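Possible glutathione S-transferase (Rhodopseudomonas palustris, PDB 3M8N) probably catalyses the conjugation of glutathione to electrophilic substrates, as a glutathione S-transferase. Local coordinates at residues Arg19-Leu24 / Ala71-Leu76; Pro44-Lys49 / Val55-Thr60; Leu66-Ala71 / Phe99-Leu104; Tyr7-Ser12 / Leu115-Gly120. One frame throughout, in Å; residues are numbered along the deposited sequence.

Contact 1: Arg19-Leu24 / Ala71-Leu76; sequences RLALAL and AILWYL
Leu22 and Leu76 meet at about a right angle between two helices of the thioredoxin-like N-terminal domain, helix 13-24 and helix 69-77, which run in the same general direction and both rest on strand 4-8 of its sheet. CB of Leu22 stays clear of the residues 71-76. CG comes within reach of Leu76 CD1, at 4.0 Å. Beyond it, CD2 does the real touching: it lies 3.7 Å from CD1 of Leu76 and equally close to CD2 of that leucine, so one methyl of Leu22 sits against both methyl branches of Leu76. In both leucines CG is anti to the carbonyl carbon (chi1 -66° in Leu22, -65° in Leu76), which lets each branch reach across the gap. Strand 4-8 closes the floor, with Tyr4 touching both leucines. The residues 19-24 and 71-76 share no hydrogen bond, and only about 160 Å² is buried between them, nearly all of it from four apolar residues. One turn earlier on helix 69-77, Leu73 also packs against Ile160 and Ala164 of helix 160-169. The far side of the helix faces the second subunit, whose Trp74 meets Trp74 edge-to-face. The tightest spot is the CB of Ala21, which points toward helix 69-77 and presses on CD2 of Leu73 at 3.4 Å, nearer than carbons usually pack.

Contact 2: Pro44-Lys49 / Val55-Thr60; sequences PDFLAK and VPLLET
Phe46, on the short helix 44-47, and Lys49, a little further along the chain, stand over Val55 and the start of strand 57-59. The backbones keep well apart: CA of Phe46 is 9.8 Å from CA of Val55, and CA of Lys49 is 8.5 Å from CA of Leu57. No hydrogen bond spans this gap, and the contacts across it are made by side chains. Phe46 sends its ring toward the strand because CG swings away from the backbone N (chi1 -169°), and the far corner, CZ, makes the contact. That atom lies 3.8 Å from CG2 of Val55 and 4.0 Å from CD2 of Leu57. Leu57 comes up from the opposite direction, and the same CD2 also reaches CB of Lys49 at 4.0 Å, so this one methyl touches both an aromatic corner and the root of a lysine chain. The rest of Lys49 bends away: its NZ hydrogen-bonds Tyr7 OH on strand 4-8 and stays 5.2 Å from Glu59 OE2, an opposite charge that it does not contact. Pro56, behind a cis peptide bond, turns away from the short helix and packs instead on Ser15 and Val18 of helix 13-24 and on Ile72 of helix 69-77. A cis-proline leading into an inner strand is a hallmark of the thioredoxin fold. In glutathione transferases the backbone of the residue before it commonly binds the cysteinyl part of glutathione, a place that Val55 probably takes here.

Contact 3: Leu66-Ala71 / Phe99-Leu104; sequences LAESNA and FEQHAL
Asn70, at the start of helix 69-77, pushes its amide toward Glu100 and Gln101 of helix 87-117. Because CG is anti to the carbonyl carbon (chi1 -74°), the amide extends toward that helix with ND2 leading. ND2 gives a weak hydrogen bond to OE1 of Glu100, 3.3 Å long and bent to 145° at the hydrogen, the amide and carboxylate planes being 45° apart. Gln101 slides past Asn70 in the opposite direction with its amide nearly perpendicular to that of Asn70. As modelled, its NE2 comes 3.3 Å from ND2 of Asn70; both are donors, so which end of the Gln101 amide faces Asn70 is doubtful. Residues 69-73 spell Ser-Asn-Ala-Ile-Leu, the SNAIL motif of glutathione transferases, and the contact joins it to the helical domain. In relatives the serine of this motif binds the gamma-glutamyl end of glutathione. Lys17 makes a salt bridge to OE2 of Glu100 and a weak hydrogen bond to OD1 of Asn70. A leucine in place of Asn70 would probably leave OE1 of Glu100 without this donor and Lys17 with one acceptor fewer. Glu68, in the N-cap position, brings OE1 within 4.3 Å of Gln101 OE1, while its OE2 hydrogen-bonds His102 of the second subunit.

Contact 4: Tyr7-Ser12 / Leu115-Gly120; sequences YSMQRS and LCLVKG
Met9 and Arg11, at the start and near the end of a type I turn spanning Met9 to Ser12, face Leu117 in the last turn of helix 87-117, the CA atoms of Arg11 and Leu117 being 7.8 Å apart. Leu117 is the hub, and its two methyls divide the work. CD2 meets the CE of Met9, a selenomethionine here, tip to tip at 3.6 Å. CD1 lies alongside Arg11, 3.6 Å from its CB and 3.4 Å from its NE, where it sits at the edge of the guanidinium group and close to its plane. Arg11 folds round this methyl because its chain bends at chi3 (57°), bringing NE back beside the methyl that CB already touches. The two side chains slide past each other in opposite directions. NH2 of Arg11 ends 3.8 Å from the O of Cys116, without a hydrogen bond. A firmer polar tie comes from Tyr112, five residues earlier on the same helix, whose OH bonds to Arg11 O. Replacing Leu117 with alanine removes both methyls and is likely to leave Met9 CE without its mate and the Arg11 chain freer to swing. Cys116 lies beside Cys175; the disulfide these two form in another crystal of the protein is absent here. The contact bridges the cleft between the two domains of a glutathione transferase, where the loop after the first strand commonly carries the thiol-activating residue and the facing helices of the C-terminal domain help line the hydrophobic substrate site.

How the contacts relate
Contacts 1 and 2 lie within the thioredoxin-like domain, whereas contacts 3 and 4 tie it to helix 87-117 at two points whose centres are about 17 Å apart. Contacts 1 and 3 share Ala71 on helix 69-77, with centres about 12 Å apart, and both reach the second subunit. Contact 2 joins the others through the sheet: Leu57 O is 3.0 Å from Tyr7 N of contact 4, and Leu58 O is 2.8 Å from Leu66 N of contact 3. Arg19 of contact 1 bonds Ser8 OG of contact 4. By family analogy, the cis-proline of contact 2, the SNAIL serine of contact 3 and the turn of contact 4 probably surround the glutathione site.

Contact 1: Arg19-Leu24 / Ala71-Leu76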
loop_
_atom_site.group_PDB
_atom_site.type_symbol
_atom_site.label_atom_id
_atom_site.label_comp_id
_atom_site.label_asym_id
_atom_site.label_seq_id
_atom_site.Cartn_x
_atom_site.Cartn_y
_atom_site.Cartn_z
ATOM N N ARG A 19 9.394 3.258 13.378
ATOM C CA ARG A 19 9.843 3.728 14.703
ATOM C C ARG A 19 8.728 4.293 15.587
ATOM O O ARG A 19 8.731 4.092 16.760
ATOM C CB ARG A 19 10.865 4.797 14.537
ATOM C CG ARG A 19 12.299 4.378 14.145
ATOM C CD ARG A 19 13.166 5.660 14.310
ATOM N NE ARG A 19 13.597 5.968 12.998
ATOM C CZ ARG A 19 13.444 7.042 12.270
ATOM N NH1 ARG A 19 12.951 8.166 12.700
ATOM N NH2 ARG A 19 13.892 6.922 11.044
ATOM N N LEU A 20 7.781 4.999 15.019
ATOM C CA LEU A 20 6.690 5.597 15.744
ATOM C C LEU A 20 5.806 4.504 16.318
ATOM O O LEU A 20 5.489 4.529 17.519
ATOM C CB LEU A 20 5.871 6.512 14.842
ATOM C CG LEU A 20 4.692 7.254 15.456
ATOM C CD1 LEU A 20 5.159 7.995 16.741
ATOM C CD2 LEU A 20 4.072 8.187 14.471
ATOM N N ALA A 21 5.428 3.531 15.473
ATOM C CA ALA A 21 4.689 2.348 15.922
ATOM C C ALA A 21 5.403 1.621 17.051
ATOM O O ALA A 21 4.786 1.325 18.034
ATOM C CB ALA A 21 4.409 1.401 14.745
ATOM N N LEU A 22 6.695 1.375 16.924
ATOM C CA LEU A 22 7.462 0.748 17.961
ATOM C C LEU A 22 7.490 1.545 19.292
ATOM O O LEU A 22 7.436 0.930 20.354
ATOM C CB LEU A 22 8.871 0.437 17.491
ATOM C CG LEU A 22 8.946 -0.630 16.373
ATOM C CD1 LEU A 22 10.244 -0.713 15.673
ATOM C CD2 LEU A 22 8.584 -1.983 16.923
ATOM N N ALA A 23 7.562 2.882 19.225
ATOM C CA ALA A 23 7.479 3.738 20.405
ATOM C C ALA A 23 6.107 3.615 20.991
ATOM O O ALA A 23 5.998 3.430 22.182
ATOM C CB ALA A 23 7.749 5.156 20.065
ATOM N N LEU A 24 5.062 3.673 20.160
ATOM C CA LEU A 24 3.708 3.659 20.693
ATOM C C LEU A 24 3.349 2.338 21.345
ATOM O O LEU A 24 2.625 2.328 22.307
ATOM C CB LEU A 24 2.691 4.056 19.656
ATOM C CG LEU A 24 2.844 5.435 19.107
ATOM C CD1 LEU A 24 1.835 5.601 18.032
ATOM C CD2 LEU A 24 2.583 6.387 20.166
ATOM N N ALA A 71 3.529 -2.852 5.593
ATOM C CA ALA A 71 3.489 -4.266 5.989
ATOM C C ALA A 71 4.147 -4.522 7.354
ATOM O O ALA A 71 3.680 -5.335 8.116
ATOM C CB ALA A 71 4.153 -5.166 4.909
ATOM N N ILE A 72 5.246 -3.857 7.622
ATOM C CA ILE A 72 5.885 -3.867 8.923
ATOM C C ILE A 72 4.889 -3.387 9.968
ATOM O O ILE A 72 4.717 -4.036 10.964
ATOM C CB ILE A 72 7.247 -3.081 8.924
ATOM C CG1 ILE A 72 8.256 -3.731 7.991
ATOM C CG2 ILE A 72 7.819 -2.896 10.319
ATOM C CD1 ILE A 72 9.470 -2.791 7.471
ATOM N N LEU A 73 4.169 -2.309 9.713
ATOM C CA LEU A 73 3.250 -1.756 10.670
ATOM C C LEU A 73 2.206 -2.764 10.995
ATOM O O LEU A 73 1.951 -2.960 12.143
ATOM C CB LEU A 73 2.579 -0.429 10.195
ATOM C CG LEU A 73 3.419 0.879 10.095
ATOM C CD1 LEU A 73 2.581 2.085 9.686
ATOM C CD2 LEU A 73 4.084 1.162 11.340
ATOM N N TRP A 74 1.605 -3.381 9.981
ATOM C CA TRP A 74 0.599 -4.393 10.199
ATOM C C TRP A 74 1.100 -5.561 11.075
ATOM O O TRP A 74 0.399 -5.990 11.986
ATOM C CB TRP A 74 0.067 -4.902 8.865
ATOM C CG TRP A 74 -1.018 -5.915 9.052
ATOM C CD1 TRP A 74 -2.367 -5.680 9.080
ATOM C CD2 TRP A 74 -0.857 -7.326 9.251
ATOM N NE1 TRP A 74 -3.043 -6.834 9.270
ATOM C CE2 TRP A 74 -2.151 -7.874 9.373
ATOM C CE3 TRP A 74 0.265 -8.199 9.280
ATOM C CZ2 TRP A 74 -2.373 -9.302 9.587
ATOM C CZ3 TRP A 74 0.061 -9.605 9.489
ATOM C CH2 TRP A 74 -1.265 -10.132 9.654
ATOM N N TYR A 75 2.291 -6.043 10.762
ATOM C CA TYR A 75 2.900 -7.108 11.451
ATOM C C TYR A 75 3.059 -6.801 12.942
ATOM O O TYR A 75 2.845 -7.632 13.791
ATOM C CB TYR A 75 4.256 -7.441 10.834
ATOM C CG TYR A 75 4.935 -8.613 11.551
ATOM C CD1 TYR A 75 4.451 -9.932 11.436
ATOM C CD2 TYR A 75 5.995 -8.411 12.398
ATOM C CE1 TYR A 75 5.055 -11.004 12.096
ATOM C CE2 TYR A 75 6.565 -9.491 13.088
ATOM C CZ TYR A 75 6.101 -10.771 12.896
ATOM O OH TYR A 75 6.648 -11.813 13.550
ATOM N N LEU A 76 3.497 -5.602 13.240
ATOM C CA LEU A 76 3.799 -5.228 14.593
ATOM C C LEU A 76 2.512 -5.047 15.406
ATOM O O LEU A 76 2.524 -5.232 16.604
ATOM C CB LEU A 76 4.656 -3.965 14.623
ATOM C CG LEU A 76 6.040 -3.979 14.063
ATOM C CD1 LEU A 76 6.494 -2.517 13.900
ATOM C CD2 LEU A 76 6.960 -4.747 15.008
#

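Contact 2: Pro44-Lys49 / Val55-Thr60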
loop_
_atom_site.group_PDB
_atom_site.type_symbol
_atom_site.label_atom_id
_atom_site.label_comp_id
_atom_site.label_asym_id
_atom_site.label_seq_id
_atom_site.Cartn_x
_atom_site.Cartn_y
_atom_site.Cartn_z
ATOM N N PRO A 44 26.627 -5.227 -1.339
ATOM C CA PRO A 44 26.432 -6.646 -1.257
ATOM C C PRO A 44 25.752 -7.050 0.045
ATOM O O PRO A 44 24.673 -7.628 0.033
ATOM C CB PRO A 44 27.860 -7.161 -1.282
ATOM C CG PRO A 44 28.590 -6.164 -2.157
ATOM C CD PRO A 44 27.777 -4.905 -2.206
ATOM N N ASP A 45 26.394 -6.749 1.153
ATOM C CA ASP A 45 25.948 -7.149 2.478
ATOM C C ASP A 45 24.479 -6.851 2.779
ATOM O O ASP A 45 23.769 -7.720 3.288
ATOM C CB ASP A 45 26.883 -6.498 3.495
ATOM C CG ASP A 45 28.383 -6.607 3.052
ATOM O OD1 ASP A 45 29.155 -7.375 3.715
ATOM O OD2 ASP A 45 28.759 -5.976 2.001
ATOM N N PHE A 46 24.025 -5.647 2.424
ATOM C CA PHE A 46 22.618 -5.289 2.569
ATOM C C PHE A 46 21.692 -5.975 1.541
ATOM O O PHE A 46 20.585 -6.435 1.880
ATOM C CB PHE A 46 22.393 -3.783 2.561
ATOM C CG PHE A 46 20.990 -3.399 2.972
ATOM C CD1 PHE A 46 20.669 -3.212 4.315
ATOM C CD2 PHE A 46 19.974 -3.310 2.038
ATOM C CE1 PHE A 46 19.400 -2.905 4.689
ATOM C CE2 PHE A 46 18.716 -2.990 2.417
ATOM C CZ PHE A 46 18.438 -2.783 3.747
ATOM N N LEU A 47 22.115 -6.040 0.282
ATOM C CA LEU A 47 21.262 -6.615 -0.733
ATOM C C LEU A 47 21.006 -8.072 -0.427
ATOM O O LEU A 47 19.996 -8.629 -0.785
ATOM C CB LEU A 47 21.911 -6.422 -2.074
ATOM C CG LEU A 47 21.744 -4.982 -2.486
ATOM C CD1 LEU A 47 22.477 -4.811 -3.762
ATOM C CD2 LEU A 47 20.323 -4.646 -2.707
ATOM N N ALA A 48 21.911 -8.669 0.311
ATOM C CA ALA A 48 21.697 -10.001 0.764
ATOM C C ALA A 48 20.407 -10.148 1.595
ATOM O O ALA A 48 19.735 -11.164 1.464
ATOM C CB ALA A 48 22.906 -10.492 1.534
ATOM N N LYS A 49 20.049 -9.165 2.434
ATOM C CA LYS A 49 18.843 -9.253 3.306
ATOM C C LYS A 49 17.585 -8.713 2.628
ATOM O O LYS A 49 16.489 -9.246 2.799
ATOM C CB LYS A 49 19.074 -8.470 4.576
ATOM C CG LYS A 49 20.403 -8.633 5.136
ATOM C CD LYS A 49 20.746 -7.354 5.829
ATOM C CE LYS A 49 22.198 -7.319 6.304
ATOM N NZ LYS A 49 22.341 -7.901 7.654
ATOM N N VAL A 55 14.820 0.114 2.754
ATOM C CA VAL A 55 14.854 0.524 4.160
ATOM C C VAL A 55 13.486 1.227 4.437
ATOM O O VAL A 55 13.096 2.053 3.645
ATOM C CB VAL A 55 16.066 1.493 4.340
ATOM C CG1 VAL A 55 16.231 1.943 5.713
ATOM C CG2 VAL A 55 17.327 0.798 3.908
ATOM N N PRO A 56 12.751 0.905 5.540
ATOM C CA PRO A 56 13.098 0.052 6.657
ATOM C C PRO A 56 12.989 -1.444 6.332
ATOM O O PRO A 56 12.312 -1.826 5.383
ATOM C CB PRO A 56 12.100 0.483 7.733
ATOM C CG PRO A 56 10.850 0.815 6.960
ATOM C CD PRO A 56 11.361 1.403 5.667
ATOM N N LEU A 57 13.690 -2.253 7.116
ATOM C CA LEU A 57 13.609 -3.687 7.060
ATOM C C LEU A 57 13.538 -4.184 8.464
ATOM O O LEU A 57 14.314 -3.768 9.312
ATOM C CB LEU A 57 14.855 -4.238 6.404
ATOM C CG LEU A 57 14.830 -5.574 5.672
ATOM C CD1 LEU A 57 13.862 -5.562 4.525
ATOM C CD2 LEU A 57 16.216 -5.791 5.146
ATOM N N LEU A 58 12.579 -5.069 8.715
ATOM C CA LEU A 58 12.426 -5.672 10.013
ATOM C C LEU A 58 12.843 -7.120 9.992
ATOM O O LEU A 58 12.184 -7.920 9.400
ATOM C CB LEU A 58 10.964 -5.619 10.448
ATOM C CG LEU A 58 10.602 -6.037 11.854
ATOM C CD1 LEU A 58 11.145 -5.014 12.723
ATOM C CD2 LEU A 58 9.089 -6.170 12.024
ATOM N N GLU A 59 13.935 -7.453 10.673
ATOM C CA GLU A 59 14.283 -8.867 10.939
ATOM C C GLU A 59 13.391 -9.474 11.962
ATOM O O GLU A 59 13.420 -9.078 13.140
ATOM C CB GLU A 59 15.642 -8.990 11.605
ATOM C CG GLU A 59 16.816 -9.124 10.716
ATOM C CD GLU A 59 17.962 -9.922 11.339
ATOM O OE1 GLU A 59 17.730 -11.113 11.690
ATOM O OE2 GLU A 59 19.092 -9.351 11.422
ATOM N N THR A 60 12.612 -10.439 11.532
ATOM C CA THR A 60 11.944 -11.341 12.449
ATOM C C THR A 60 12.835 -12.461 13.067
ATOM O O THR A 60 13.540 -12.312 14.099
ATOM C CB THR A 60 10.949 -12.076 11.676
ATOM O OG1 THR A 60 10.061 -11.135 11.059
ATOM C CG2 THR A 60 10.234 -13.036 12.629
#

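Contact 3: Leu66-Ala71 / Phe99-Leu104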
loop_
_atom_site.group_PDB
_atom_site.type_symbol
_atom_site.label_atom_id
_atom_site.label_comp_id
_atom_site.label_asym_id
_atom_site.label_seq_id
_atom_site.Cartn_x
_atom_site.Cartn_y
_atom_site.Cartn_z
ATOM N N LEU A 66 11.261 -8.538 6.817
ATOM C CA LEU A 66 10.073 -8.030 6.252
ATOM C C LEU A 66 10.320 -6.606 5.794
ATOM O O LEU A 66 10.932 -5.829 6.476
ATOM C CB LEU A 66 8.947 -8.156 7.275
ATOM C CG LEU A 66 7.607 -7.541 6.987
ATOM C CD1 LEU A 66 6.885 -8.365 5.976
ATOM C CD2 LEU A 66 6.916 -7.496 8.254
ATOM N N ALA A 67 9.924 -6.309 4.562
ATOM C CA ALA A 67 10.109 -5.014 3.975
ATOM C C ALA A 67 8.789 -4.335 3.844
ATOM O O ALA A 67 7.761 -4.931 4.072
ATOM C CB ALA A 67 10.724 -5.140 2.643
ATOM N N GLU A 68 8.814 -3.076 3.443
ATOM C CA GLU A 68 7.596 -2.255 3.269
ATOM C C GLU A 68 7.065 -1.762 4.605
ATOM O O GLU A 68 6.445 -2.507 5.347
ATOM C CB GLU A 68 6.450 -2.927 2.472
ATOM C CG GLU A 68 6.764 -3.261 0.994
ATOM C CD GLU A 68 6.903 -2.052 0.075
ATOM O OE1 GLU A 68 6.307 -0.972 0.372
ATOM O OE2 GLU A 68 7.637 -2.180 -0.929
ATOM N N SER A 69 7.262 -0.477 4.867
ATOM C CA SER A 69 6.862 0.123 6.100
ATOM C C SER A 69 5.459 -0.172 6.453
ATOM O O SER A 69 5.209 -0.362 7.583
ATOM C CB SER A 69 7.133 1.616 6.135
ATOM O OG SER A 69 6.352 2.263 5.194
ATOM N N ASN A 70 4.547 -0.295 5.512
ATOM C CA ASN A 70 3.139 -0.487 5.879
ATOM C C ASN A 70 2.796 -1.910 6.202
ATOM O O ASN A 70 1.879 -2.155 6.981
ATOM C CB ASN A 70 2.191 0.037 4.800
ATOM C CG ASN A 70 2.101 1.556 4.754
ATOM O OD1 ASN A 70 2.820 2.288 5.379
ATOM N ND2 ASN A 70 1.215 2.000 3.995
ATOM N N ALA A 71 3.529 -2.852 5.593
ATOM C CA ALA A 71 3.489 -4.266 5.989
ATOM C C ALA A 71 4.147 -4.522 7.354
ATOM O O ALA A 71 3.680 -5.335 8.116
ATOM C CB ALA A 71 4.153 -5.166 4.909
ATOM N N PHE A 99 -4.223 3.586 0.520
ATOM C CA PHE A 99 -4.368 4.956 0.071
ATOM C C PHE A 99 -3.132 5.713 0.311
ATOM O O PHE A 99 -2.713 6.390 -0.573
ATOM C CB PHE A 99 -5.535 5.620 0.758
ATOM C CG PHE A 99 -5.633 7.128 0.549
ATOM C CD1 PHE A 99 -6.341 7.659 -0.501
ATOM C CD2 PHE A 99 -5.096 8.010 1.482
ATOM C CE1 PHE A 99 -6.452 9.050 -0.630
ATOM C CE2 PHE A 99 -5.227 9.376 1.326
ATOM C CZ PHE A 99 -5.884 9.879 0.291
ATOM N N GLU A 100 -2.522 5.599 1.471
ATOM C CA GLU A 100 -1.249 6.287 1.716
ATOM C C GLU A 100 -0.210 5.847 0.723
ATOM O O GLU A 100 0.522 6.645 0.236
ATOM C CB GLU A 100 -0.755 6.055 3.145
ATOM C CG GLU A 100 0.483 6.826 3.577
ATOM C CD GLU A 100 1.851 6.139 3.307
ATOM O OE1 GLU A 100 1.939 5.020 2.797
ATOM O OE2 GLU A 100 2.908 6.729 3.565
ATOM N N GLN A 101 -0.161 4.576 0.387
ATOM C CA GLN A 101 0.839 4.025 -0.572
ATOM C C GLN A 101 0.799 4.576 -2.022
ATOM O O GLN A 101 1.833 4.864 -2.564
ATOM C CB GLN A 101 0.795 2.467 -0.563
ATOM C CG GLN A 101 2.144 1.688 -0.672
ATOM C CD GLN A 101 3.289 2.325 0.047
ATOM O OE1 GLN A 101 4.271 2.687 -0.575
ATOM N NE2 GLN A 101 3.157 2.535 1.363
ATOM N N HIS A 102 -0.378 4.725 -2.629
ATOM C CA HIS A 102 -0.484 5.314 -3.978
ATOM C C HIS A 102 -0.750 6.826 -4.064
ATOM O O HIS A 102 -0.439 7.402 -5.055
ATOM C CB HIS A 102 -1.502 4.569 -4.843
ATOM C CG HIS A 102 -2.919 4.835 -4.465
ATOM N ND1 HIS A 102 -3.652 5.855 -5.019
ATOM C CD2 HIS A 102 -3.750 4.190 -3.620
ATOM C CE1 HIS A 102 -4.862 5.859 -4.489
ATOM N NE2 HIS A 102 -4.947 4.865 -3.627
ATOM N N ALA A 103 -1.278 7.443 -3.008
ATOM C CA ALA A 103 -1.590 8.877 -2.979
ATOM C C ALA A 103 -0.659 9.789 -2.203
ATOM O O ALA A 103 -0.408 10.854 -2.650
ATOM C CB ALA A 103 -3.029 9.120 -2.584
ATOM N N LEU A 104 -0.108 9.379 -1.070
ATOM C CA LEU A 104 0.861 10.213 -0.288
ATOM C C LEU A 104 2.333 10.022 -0.568
ATOM O O LEU A 104 3.050 11.017 -0.797
ATOM C CB LEU A 104 0.687 10.079 1.235
ATOM C CG LEU A 104 -0.018 11.194 1.964
ATOM C CD1 LEU A 104 -1.404 11.363 1.404
ATOM C CD2 LEU A 104 -0.102 10.833 3.373
#

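Contact 4: Tyr7-Ser12 / Leu115-Gly120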
loop_
_atom_site.group_PDB
_atom_site.type_symbol
_atom_site.label_atom_id
_atom_site.label_comp_id
_atom_site.label_asym_id
_atom_site.label_seq_id
_atom_site.Cartn_x
_atom_site.Cartn_y
_atom_site.Cartn_z
ATOM N N TYR A 7 16.417 -2.036 10.502
ATOM C CA TYR A 7 17.297 -1.259 9.666
ATOM C C TYR A 7 16.505 -0.060 9.229
ATOM O O TYR A 7 15.416 -0.188 8.669
ATOM C CB TYR A 7 17.759 -2.068 8.465
ATOM C CG TYR A 7 18.587 -3.302 8.819
ATOM C CD1 TYR A 7 19.971 -3.290 8.723
ATOM C CD2 TYR A 7 17.959 -4.499 9.223
ATOM C CE1 TYR A 7 20.707 -4.420 9.030
ATOM C CE2 TYR A 7 18.666 -5.618 9.522
ATOM C CZ TYR A 7 20.043 -5.576 9.438
ATOM O OH TYR A 7 20.736 -6.716 9.754
ATOM N N SER A 8 17.050 1.109 9.532
ATOM C CA SER A 8 16.285 2.348 9.548
ATOM C C SER A 8 17.090 3.521 9.063
ATOM O O SER A 8 18.230 3.637 9.339
ATOM C CB SER A 8 15.745 2.612 10.983
ATOM O OG SER A 8 15.135 3.853 11.139
HETATM N N MSE A 9 16.471 4.401 8.323
HETATM C CA MSE A 9 17.053 5.674 8.085
HETATM C C MSE A 9 16.359 6.738 8.909
HETATM O O MSE A 9 15.161 6.866 8.911
HETATM C CB MSE A 9 16.929 5.983 6.614
HETATM C CG MSE A 9 17.767 7.143 6.183
HETATM SE SE MSE A 9 17.550 7.459 4.267
HETATM C CE MSE A 9 17.400 9.380 4.342
ATOM N N GLN A 10 17.148 7.534 9.592
ATOM C CA GLN A 10 16.656 8.509 10.587
ATOM C C GLN A 10 15.709 9.540 9.966
ATOM O O GLN A 10 14.634 9.771 10.467
ATOM C CB GLN A 10 17.859 9.125 11.344
ATOM C CG GLN A 10 17.549 10.016 12.532
ATOM C CD GLN A 10 16.853 9.279 13.686
ATOM O OE1 GLN A 10 17.130 8.132 13.980
ATOM N NE2 GLN A 10 15.912 9.935 14.289
ATOM N N ARG A 11 16.065 10.065 8.806
ATOM C CA ARG A 11 15.292 11.140 8.174
ATOM C C ARG A 11 14.362 10.614 7.090
ATOM O O ARG A 11 13.703 11.387 6.429
ATOM C CB ARG A 11 16.220 12.251 7.625
ATOM C CG ARG A 11 16.948 13.124 8.726
ATOM C CD ARG A 11 17.937 14.185 8.168
ATOM N NE ARG A 11 17.239 15.082 7.242
ATOM C CZ ARG A 11 16.899 16.351 7.487
ATOM N NH1 ARG A 11 17.226 16.930 8.652
ATOM N NH2 ARG A 11 16.239 17.055 6.558
ATOM N N SER A 12 14.278 9.302 6.928
ATOM C CA SER A 12 13.285 8.712 6.051
ATOM C C SER A 12 11.862 8.627 6.656
ATOM O O SER A 12 11.696 8.133 7.786
ATOM C CB SER A 12 13.769 7.333 5.727
ATOM O OG SER A 12 12.748 6.608 5.181
ATOM N N LEU A 115 12.726 17.757 -2.202
ATOM C CA LEU A 115 12.792 19.136 -1.744
ATOM C C LEU A 115 13.421 19.312 -0.375
ATOM O O LEU A 115 13.944 20.357 -0.073
ATOM C CB LEU A 115 11.426 19.813 -1.794
ATOM C CG LEU A 115 10.690 19.732 -3.112
ATOM C CD1 LEU A 115 9.391 20.540 -3.038
ATOM C CD2 LEU A 115 11.579 20.129 -4.341
ATOM N N CYS A 116 13.370 18.301 0.464
ATOM C CA CYS A 116 13.879 18.459 1.824
ATOM C C CYS A 116 15.090 17.602 2.081
ATOM O O CYS A 116 15.933 17.986 2.873
ATOM C CB CYS A 116 12.819 18.236 2.951
ATOM S SG CYS A 116 11.164 19.124 2.904
ATOM N N LEU A 117 15.214 16.453 1.437
ATOM C CA LEU A 117 16.299 15.553 1.826
ATOM C C LEU A 117 17.542 15.527 0.912
ATOM O O LEU A 117 18.677 15.481 1.383
ATOM C CB LEU A 117 15.705 14.167 2.010
ATOM C CG LEU A 117 16.338 13.100 2.875
ATOM C CD1 LEU A 117 16.610 13.627 4.271
ATOM C CD2 LEU A 117 15.349 11.944 2.908
ATOM N N VAL A 118 17.316 15.521 -0.396
ATOM C CA VAL A 118 18.396 15.475 -1.366
ATOM C C VAL A 118 18.962 16.846 -1.546
ATOM O O VAL A 118 18.237 17.777 -1.912
ATOM C CB VAL A 118 17.867 15.042 -2.699
ATOM C CG1 VAL A 118 18.864 15.316 -3.782
ATOM C CG2 VAL A 118 17.543 13.577 -2.646
ATOM N N LYS A 119 20.255 16.986 -1.276
ATOM C CA LYS A 119 20.912 18.296 -1.375
ATOM C C LYS A 119 20.812 18.826 -2.827
ATOM O O LYS A 119 21.084 18.087 -3.765
ATOM C CB LYS A 119 22.356 18.204 -0.873
ATOM C CG LYS A 119 22.878 19.471 -0.277
ATOM C CD LYS A 119 24.295 19.727 -0.769
ATOM C CE LYS A 119 24.408 21.088 -1.454
ATOM N NZ LYS A 119 24.185 22.209 -0.502
ATOM N N GLY A 120 20.358 20.073 -3.004
ATOM C CA GLY A 120 20.016 20.604 -4.328
ATOM C C GLY A 120 19.065 19.766 -5.175
ATOM O O GLY A 120 19.229 19.675 -6.387
#